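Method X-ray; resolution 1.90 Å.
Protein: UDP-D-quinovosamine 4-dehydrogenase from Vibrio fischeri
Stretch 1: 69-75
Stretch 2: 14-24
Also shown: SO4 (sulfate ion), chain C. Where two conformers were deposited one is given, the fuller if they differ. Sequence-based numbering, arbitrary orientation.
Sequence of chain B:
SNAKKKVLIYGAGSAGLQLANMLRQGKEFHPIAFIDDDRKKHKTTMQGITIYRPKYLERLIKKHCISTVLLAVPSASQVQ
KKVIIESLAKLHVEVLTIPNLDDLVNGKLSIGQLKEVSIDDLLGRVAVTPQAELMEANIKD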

ATOM      1  N   VAL B  69      -8.049 -16.776  -2.934  1.00 14.63           N
ATOM      2  CA  VAL B  69      -7.031 -15.752  -2.772  1.00 15.94           C
ATOM      3  C   VAL B  69      -7.733 -14.438  -2.460  1.00 18.43           C
ATOM      4  O   VAL B  69      -8.739 -14.102  -3.085  1.00 18.71           O
ATOM      5  CB  VAL B  69      -6.120 -15.652  -4.026  1.00 14.95           C
ATOM      6  CG1 VAL B  69      -5.217 -14.404  -3.958  1.00 12.96           C
ATOM      7  CG2 VAL B  69      -5.286 -16.949  -4.175  1.00 18.07           C
ATOM      8  N   LEU B  70      -7.234 -13.724  -1.457  1.00 11.82           N
ATOM      9  CA  LEU B  70      -7.841 -12.473  -1.016  1.00 15.67           C
ATOM     10  C   LEU B  70      -7.010 -11.282  -1.482  1.00 16.56           C
ATOM     11  O   LEU B  70      -5.805 -11.230  -1.247  1.00 20.71           O
ATOM     12  CB  LEU B  70      -7.933 -12.455   0.511  1.00 14.83           C
ATOM     13  CG  LEU B  70      -8.567 -13.680   1.182  1.00 20.75           C
ATOM     14  CD1 LEU B  70      -8.655 -13.412   2.686  1.00 19.75           C
ATOM     15  CD2 LEU B  70      -9.931 -13.963   0.604  1.00 18.52           C
ATOM     16  N   LEU B  71      -7.652 -10.309  -2.112  1.00 16.98           N
ATOM     17  CA  LEU B  71      -6.931  -9.134  -2.611  1.00 15.52           C
ATOM     18  C   LEU B  71      -6.950  -8.020  -1.579  1.00 20.22           C
ATOM     19  O   LEU B  71      -8.016  -7.609  -1.128  1.00 16.49           O
ATOM     20  CB  LEU B  71      -7.563  -8.613  -3.895  1.00 10.24           C
ATOM     21  CG  LEU B  71      -7.617  -9.603  -5.061  1.00 19.73           C
ATOM     22  CD1 LEU B  71      -8.198  -8.914  -6.274  1.00 17.59           C
ATOM     23  CD2 LEU B  71      -6.234 -10.138  -5.384  1.00 18.43           C
ATOM     24  N   ALA B  72      -5.769  -7.545  -1.207  1.00 12.24           N
ATOM     25  CA  ALA B  72      -5.645  -6.415  -0.309  1.00 17.88           C
ATOM     26  C   ALA B  72      -4.710  -5.406  -0.980  1.00 17.74           C
ATOM     27  O   ALA B  72      -3.632  -5.091  -0.462  1.00 17.35           O
ATOM     28  CB  ALA B  72      -5.098  -6.867   1.052  1.00 19.05           C
ATOM     29  N   VAL B  73      -5.131  -4.930  -2.154  1.00 16.21           N
ATOM     30  CA  VAL B  73      -4.370  -3.948  -2.923  1.00 14.52           C
ATOM     31  C   VAL B  73      -5.235  -2.746  -3.305  1.00 13.41           C
ATOM     32  O   VAL B  73      -5.414  -2.445  -4.485  1.00 14.01           O
ATOM     33  CB  VAL B  73      -3.780  -4.565  -4.203  1.00 19.64           C
ATOM     34  CG1 VAL B  73      -2.588  -5.463  -3.850  1.00 21.85           C
ATOM     35  CG2 VAL B  73      -4.860  -5.336  -4.994  1.00 18.75           C
ATOM     36  N   PRO B  74      -5.761  -2.046  -2.296  1.00 16.74           N
ATOM     37  CA  PRO B  74      -6.618  -0.877  -2.543  1.00 15.86           C
ATOM     38  C   PRO B  74      -5.858   0.243  -3.291  1.00 17.74           C
ATOM     39  O   PRO B  74      -6.482   1.109  -3.908  1.00 19.72           O
ATOM     40  CB  PRO B  74      -7.017  -0.422  -1.128  1.00 16.13           C
ATOM     41  CG  PRO B  74      -5.955  -0.984  -0.215  1.00 16.14           C
ATOM     42  CD  PRO B  74      -5.619  -2.340  -0.857  1.00 14.47           C
ATOM     43  N   SER B  75      -4.527   0.212  -3.291  1.00 12.79           N
ATOM     44  CA  SER B  75      -3.814   1.292  -3.994  1.00 15.53           C
ATOM     45  C   SER B  75      -3.497   0.951  -5.447  1.00 13.39           C
ATOM     46  O   SER B  75      -2.856   1.726  -6.142  1.00 19.53           O
ATOM     47  CB  SER B  75      -2.532   1.712  -3.258  1.00 17.27           C
ATOM     48  OG  SER B  75      -1.550   0.693  -3.343  1.00 20.90           O
TER
HETATM   49  S   SO4 C 141       1.266   0.878   2.281  1.00 21.79           S
HETATM   50  O1  SO4 C 141       2.028  -0.067   3.109  1.00 24.62           O
HETATM   51  O2  SO4 C 141       2.213   1.881   1.762  1.00 19.97           O
HETATM   52  O3  SO4 C 141       0.679   0.196   1.141  1.00 19.85           O
HETATM   53  O4  SO4 C 141       0.242   1.569   3.062  1.00 21.04           O
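Stretch 2 14-24: SAGLQLANMLR

Residues 69-71 form the end of a β-strand, after which the chain leaves extended geometry at Ala72 and continues as a loop to Ser75. Stretch 2 is helical throughout, with i to i+4 hydrogen bonds running from Gln18 N to Ser14 O (3.2 Å) through Arg24 N to Ala20 O (2.8 Å). The helix runs back along the strand, its N-terminal residues beside the loop and its later turns beside Leu70. The closest CA pair is Ala72 CA and Gly16 CA, 4.9 Å apart. No direct hydrogen bond joins the two stretches, but a water bridges them, accepting from Gly16 N (3.0 Å) and donating to Ala72 O (2.8 Å).

The side-chain packing is mainly apolar, with Ala15, Leu19 and Leu23 directed toward stretch 1 and Gly16 adding a backbone contact. Ala72 CB packs 3.5 Å from Gly16 CA, directly against the helix backbone. Leu19 CD2 touches two residues of stretch 1, lying 4.1 Å from both Ala72 CB and Leu70 CB. One turn later, Leu23 CD1 meets Leu70 CD1 at 3.4 Å, a tight methyl contact. Towards the loop, Pro74 CG rests 3.8 Å from Ala15 CB. Leu71 and Val73 point away, in keeping with the alternation that directs Leu70, Ala72 and Pro74 toward the helix.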

ATOM      1  N   SER B  14       0.465  -2.149   4.178  1.00 20.13           N
ATOM      2  CA  SER B  14      -0.313  -1.975   5.401  1.00 21.81           C
ATOM      3  C   SER B  14      -1.726  -2.563   5.343  1.00 23.17           C
ATOM      4  O   SER B  14      -2.249  -2.982   6.369  1.00 22.09           O
ATOM      5  CB  SER B  14      -0.385  -0.497   5.802  1.00 23.73           C
ATOM      6  OG  SER B  14      -1.196   0.235   4.883  1.00 25.90           O
ATOM      7  N   ALA B  15      -2.367  -2.563   4.177  1.00 20.88           N
ATOM      8  CA  ALA B  15      -3.724  -3.115   4.091  1.00 19.39           C
ATOM      9  C   ALA B  15      -3.712  -4.612   4.272  1.00 17.51           C
ATOM     10  O   ALA B  15      -4.506  -5.138   5.041  1.00 19.91           O
ATOM     11  CB  ALA B  15      -4.408  -2.746   2.745  1.00 17.59           C
ATOM     12  N   GLY B  16      -2.823  -5.301   3.565  1.00 17.59           N
ATOM     13  CA  GLY B  16      -2.755  -6.759   3.640  1.00 18.63           C
ATOM     14  C   GLY B  16      -2.353  -7.241   5.029  1.00 24.11           C
ATOM     15  O   GLY B  16      -2.813  -8.275   5.525  1.00 22.24           O
ATOM     16  N   LEU B  17      -1.501  -6.465   5.677  1.00 23.49           N
ATOM     17  CA  LEU B  17      -1.070  -6.790   7.022  1.00 24.28           C
ATOM     18  C   LEU B  17      -2.237  -6.699   7.987  1.00 26.48           C
ATOM     19  O   LEU B  17      -2.400  -7.561   8.845  1.00 26.28           O
ATOM     20  CB  LEU B  17       0.058  -5.858   7.471  1.00 27.30           C
ATOM     21  CG  LEU B  17       0.536  -6.130   8.896  1.00 53.17           C
ATOM     22  CD1 LEU B  17       0.964  -7.584   9.015  1.00 64.30           C
ATOM     23  CD2 LEU B  17       1.676  -5.193   9.283  1.00 58.60           C
ATOM     24  N   GLN B  18      -3.040  -5.646   7.871  1.00 25.61           N
ATOM     25  CA  GLN B  18      -4.209  -5.524   8.734  1.00 29.03           C
ATOM     26  C   GLN B  18      -5.203  -6.635   8.457  1.00 28.39           C
ATOM     27  O   GLN B  18      -5.772  -7.219   9.383  1.00 26.82           O
ATOM     28  CB  GLN B  18      -4.890  -4.170   8.545  1.00 32.97           C
ATOM     29  CG  GLN B  18      -4.059  -2.997   8.969  1.00 41.83           C
ATOM     30  CD  GLN B  18      -4.813  -1.715   8.745  1.00 41.32           C
ATOM     31  OE1 GLN B  18      -5.753  -1.415   9.479  1.00 34.88           O
ATOM     32  NE2 GLN B  18      -4.450  -0.978   7.698  1.00 37.93           N
ATOM     33  N   LEU B  19      -5.413  -6.946   7.180  1.00 21.53           N
ATOM     34  CA  LEU B  19      -6.291  -8.072   6.862  1.00 20.33           C
ATOM     35  C   LEU B  19      -5.793  -9.347   7.510  1.00 22.42           C
ATOM     36  O   LEU B  19      -6.572 -10.100   8.113  1.00 27.77           O
ATOM     37  CB  LEU B  19      -6.414  -8.268   5.354  1.00 18.09           C
ATOM     38  CG  LEU B  19      -7.301  -9.427   4.882  1.00 21.84           C
ATOM     39  CD1 LEU B  19      -8.748  -9.197   5.265  1.00 17.91           C
ATOM     40  CD2 LEU B  19      -7.169  -9.564   3.357  1.00 15.67           C
ATOM     41  N   ALA B  20      -4.503  -9.617   7.392  1.00 21.81           N
ATOM     42  CA  ALA B  20      -3.987 -10.872   7.928  1.00 30.92           C
ATOM     43  C   ALA B  20      -4.271 -10.969   9.433  1.00 33.04           C
ATOM     44  O   ALA B  20      -4.516 -12.050   9.944  1.00 33.22           O
ATOM     45  CB  ALA B  20      -2.502 -11.036   7.629  1.00 27.20           C
ATOM     46  N   ASN B  21      -4.257  -9.836  10.136  1.00 33.36           N
ATOM     47  CA  ASN B  21      -4.625  -9.830  11.566  1.00 35.52           C
ATOM     48  C   ASN B  21      -6.112 -10.039  11.791  1.00 36.19           C
ATOM     49  O   ASN B  21      -6.513 -10.763  12.698  1.00 46.23           O
ATOM     50  CB  ASN B  21      -4.212  -8.522  12.237  1.00 45.27           C
ATOM     51  CG  ASN B  21      -2.725  -8.409  12.419  1.00 42.33           C
ATOM     52  OD1 ASN B  21      -2.203  -7.322  12.663  1.00 53.19           O
ATOM     53  ND2 ASN B  21      -2.028  -9.529  12.304  1.00 45.79           N
HETATM   54  N   MSE B  22      -6.926  -9.360  10.990  0.65 35.51           N
HETATM   55  CA  MSE B  22      -8.359  -9.591  10.965  0.65 36.44           C
HETATM   56  C   MSE B  22      -8.561 -11.103  10.913  0.65 40.59           C
HETATM   57  O   MSE B  22      -9.171 -11.698  11.806  0.65 44.23           O
HETATM   58  CB  MSE B  22      -8.960  -8.961   9.708  0.65 33.53           C
HETATM   59  CG  MSE B  22     -10.371  -8.411   9.855  0.65 13.89           C
HETATM   60 SE   MSE B  22     -10.258  -6.588  10.493  0.65 83.83          SE
HETATM   61  CE  MSE B  22      -9.085  -5.880   9.107  0.65 70.05           C
ATOM     62  N   LEU B  23      -8.015 -11.722   9.868  1.00 31.79           N
ATOM     63  CA  LEU B  23      -8.187 -13.174   9.628  1.00 30.08           C
ATOM     64  C   LEU B  23      -7.586 -14.068  10.715  1.00 43.81           C
ATOM     65  O   LEU B  23      -8.237 -14.999  11.203  1.00 45.72           O
ATOM     66  CB  LEU B  23      -7.546 -13.567   8.295  1.00 26.43           C
ATOM     67  CG  LEU B  23      -7.958 -12.755   7.067  1.00 26.11           C
ATOM     68  CD1 LEU B  23      -7.373 -13.369   5.821  1.00 28.92           C
ATOM     69  CD2 LEU B  23      -9.476 -12.666   6.940  1.00 29.08           C
ATOM     70  N   ARG B  24      -6.321 -13.822  11.044  1.00 52.78           N
ATOM     71  CA  ARG B  24      -5.571 -14.731  11.906  1.00 58.70           C
ATOM     72  C   ARG B  24      -6.188 -14.832  13.284  1.00 61.86           C
ATOM     73  O   ARG B  24      -6.126 -15.882  13.924  1.00 71.77           O
ATOM     74  CB  ARG B  24      -4.111 -14.309  12.022  1.00 59.94           C
ATOM     75  CG  ARG B  24      -3.138 -15.355  11.536  1.00 63.86           C
ATOM     76  CD  ARG B  24      -1.813 -15.189  12.232  1.00 77.91           C
ATOM     77  NE  ARG B  24      -1.388 -13.799  12.184  1.00 90.46           N
ATOM     78  CZ  ARG B  24      -0.886 -13.227  11.100  1.00 91.56           C
ATOM     79  NH1 ARG B  24      -0.520 -11.955  11.122  1.00 95.86           N
ATOM     80  NH2 ARG B  24      -0.754 -13.936   9.991  1.00 87.93           N
TER
HETATM   81  O   HOH W   1      -1.401  -4.438   1.091  1.00 19.98           O